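Local coordinates for protein lectin (Trichosanthes anguina, PDB 4HR6) that probably binds carbohydrate, as a nontoxic, three-chain seed lectin homologous to type II ribosome-inactivating proteins, at residues Arg121-Ser126 / Leu141-Leu146. Numbering follows the deposited sequence.
Sequences RFIEQS and LAIVSL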
loop_
_atom_site.group_PDB
_atom_site.type_symbol
_atom_site.label_atom_id
_atom_site.label_comp_id
_atom_site.label_asym_id
_atom_site.label_seq_id
_atom_site.Cartn_x
_atom_site.Cartn_y
_atom_site.Cartn_z
ATOM N N ARG B 121 -1.723 0.788 6.979
ATOM C CA ARG B 121 -2.505 -0.429 7.219
ATOM C C ARG B 121 -1.657 -1.566 7.788
ATOM O O ARG B 121 -2.083 -2.252 8.703
ATOM C CB ARG B 121 -3.213 -0.872 5.935
ATOM C CG ARG B 121 -4.331 0.073 5.485
ATOM C CD ARG B 121 -5.417 -0.679 4.693
ATOM N NE ARG B 121 -6.558 0.180 4.394
ATOM C CZ ARG B 121 -6.656 1.006 3.344
ATOM N NH1 ARG B 121 -5.683 1.096 2.436
ATOM N NH2 ARG B 121 -7.751 1.750 3.190
ATOM N N PHE B 122 -0.425 -1.711 7.321
ATOM C CA PHE B 122 0.464 -2.755 7.830
ATOM C C PHE B 122 0.733 -2.620 9.333
ATOM O O PHE B 122 0.810 -3.627 10.063
ATOM C CB PHE B 122 1.783 -2.747 7.059
ATOM C CG PHE B 122 2.726 -3.816 7.478
ATOM C CD1 PHE B 122 2.518 -5.125 7.082
ATOM C CD2 PHE B 122 3.807 -3.532 8.285
ATOM C CE1 PHE B 122 3.385 -6.134 7.478
ATOM C CE2 PHE B 122 4.675 -4.531 8.690
ATOM C CZ PHE B 122 4.469 -5.838 8.275
ATOM N N ILE B 123 0.844 -1.377 9.802
ATOM C CA ILE B 123 1.112 -1.128 11.212
ATOM C C ILE B 123 -0.174 -1.275 12.008
ATOM O O ILE B 123 -0.187 -1.870 13.058
ATOM C CB ILE B 123 1.777 0.256 11.454
ATOM C CG1 ILE B 123 3.146 0.284 10.792
ATOM C CG2 ILE B 123 1.937 0.530 12.949
ATOM C CD1 ILE B 123 3.796 1.654 10.807
ATOM N N GLU B 124 -1.252 -0.734 11.504
ATOM C CA GLU B 124 -2.554 -0.977 12.099
ATOM C C GLU B 124 -2.800 -2.482 12.343
ATOM O O GLU B 124 -3.210 -2.883 13.437
ATOM C CB GLU B 124 -3.634 -0.427 11.192
ATOM C CG GLU B 124 -5.043 -0.556 11.752
ATOM C CD GLU B 124 -6.105 -0.346 10.693
ATOM O OE1 GLU B 124 -7.306 -0.300 11.051
ATOM O OE2 GLU B 124 -5.739 -0.198 9.511
ATOM N N GLN B 125 -2.551 -3.293 11.316
ATOM C CA GLN B 125 -2.802 -4.728 11.388
ATOM C C GLN B 125 -1.857 -5.411 12.364
ATOM O O GLN B 125 -2.277 -6.269 13.117
ATOM C CB GLN B 125 -2.731 -5.401 10.004
ATOM C CG GLN B 125 -3.218 -6.859 9.997
ATOM C CD GLN B 125 -4.655 -7.003 10.477
ATOM O OE1 GLN B 125 -5.557 -6.415 9.914
ATOM N NE2 GLN B 125 -4.861 -7.764 11.539
ATOM N N SER B 126 -0.587 -5.028 12.372
ATOM C CA SER B 126 0.321 -5.557 13.367
ATOM C C SER B 126 -0.175 -5.275 14.781
ATOM O O SER B 126 -0.191 -6.177 15.633
ATOM C CB SER B 126 1.720 -4.999 13.184
ATOM O OG SER B 126 2.187 -5.273 11.884
ATOM N N LEU B 141 12.338 -4.134 10.949
ATOM C CA LEU B 141 12.615 -3.203 9.867
ATOM C C LEU B 141 11.436 -2.941 8.941
ATOM O O LEU B 141 11.356 -1.884 8.309
ATOM C CB LEU B 141 13.811 -3.709 9.054
ATOM C CG LEU B 141 15.138 -3.616 9.806
ATOM C CD1 LEU B 141 16.246 -4.340 9.062
ATOM C CD2 LEU B 141 15.513 -2.152 10.003
ATOM N N ALA B 142 10.527 -3.899 8.841
ATOM C CA ALA B 142 9.311 -3.694 8.086
ATOM C C ALA B 142 8.545 -2.470 8.598
ATOM O O ALA B 142 8.184 -1.601 7.820
ATOM C CB ALA B 142 8.438 -4.940 8.145
ATOM N N ILE B 143 8.302 -2.414 9.904
ATOM C CA ILE B 143 7.590 -1.302 10.503
ATOM C C ILE B 143 8.451 -0.027 10.490
ATOM O O ILE B 143 8.008 1.008 10.038
ATOM C CB ILE B 143 7.108 -1.660 11.922
ATOM C CG1 ILE B 143 5.977 -2.703 11.802
ATOM C CG2 ILE B 143 6.638 -0.421 12.672
ATOM C CD1 ILE B 143 5.291 -3.133 13.079
ATOM N N VAL B 144 9.684 -0.125 10.961
ATOM C CA VAL B 144 10.559 1.032 11.084
ATOM C C VAL B 144 10.805 1.740 9.760
ATOM O O VAL B 144 10.822 2.972 9.733
ATOM C CB VAL B 144 11.881 0.648 11.765
ATOM C CG1 VAL B 144 12.948 1.709 11.563
ATOM C CG2 VAL B 144 11.640 0.438 13.253
ATOM N N SER B 145 10.989 0.984 8.677
ATOM C CA SER B 145 11.246 1.570 7.354
ATOM C C SER B 145 10.028 2.337 6.813
ATOM O O SER B 145 10.176 3.328 6.107
ATOM C CB SER B 145 11.722 0.505 6.346
ATOM O OG SER B 145 10.723 -0.449 6.051
ATOM N N LEU B 146 8.828 1.896 7.167
ATOM C CA LEU B 146 7.628 2.641 6.831
ATOM C C LEU B 146 7.586 3.959 7.610
ATOM O O LEU B 146 7.338 5.012 7.035
ATOM C CB LEU B 146 6.381 1.828 7.148
ATOM C CG LEU B 146 6.133 0.567 6.323
ATOM C CD1 LEU B 146 4.936 -0.191 6.901
ATOM C CD2 LEU B 146 5.888 0.917 4.872
#
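Two donors grip Phe122 O, the backbone N of Ser126 and its hydroxyl, reaching it from opposite faces of the carbonyl plane; Ser126 OG lies 2.8 Å from Phe122 O. That bond turns the serine back along its own helix, with OG over one face of the Phe122 ring, toward the rim, and leaves Ile143 CD1 to pack against both CB and OG of Ser126. Phe122 itself points across to helix 141-159, its CG anti to the backbone N (chi1 -178°). There Phe122 CE2 meets Ala142 CB and Ile143 CG1, each at 3.8 Å, while Phe122 CD2 touches Leu146 CD1 at 3.8 Å; the Ile143 and Leu146 side chains each cross that of Phe122 at about a right angle. Helices 121-132 and 141-159 are consecutive in the ribosome-inactivating-protein fold. The axes of segments 121-126 and 141-146 approach to 10.2 Å, about midway between perpendicular and antiparallel at 137°. Ile123 and Ile143 come nearest in backbone, and their side chains slant past one another, Ile123 CD1 lying 4.0 Å from Ile143 CG2. Leu146 CD1 also lies 4.3 Å from Ile123 CG1, a looser contact. Tyr264 of another chain of the assembly stacks with the Phe122 ring and packs on Leu146.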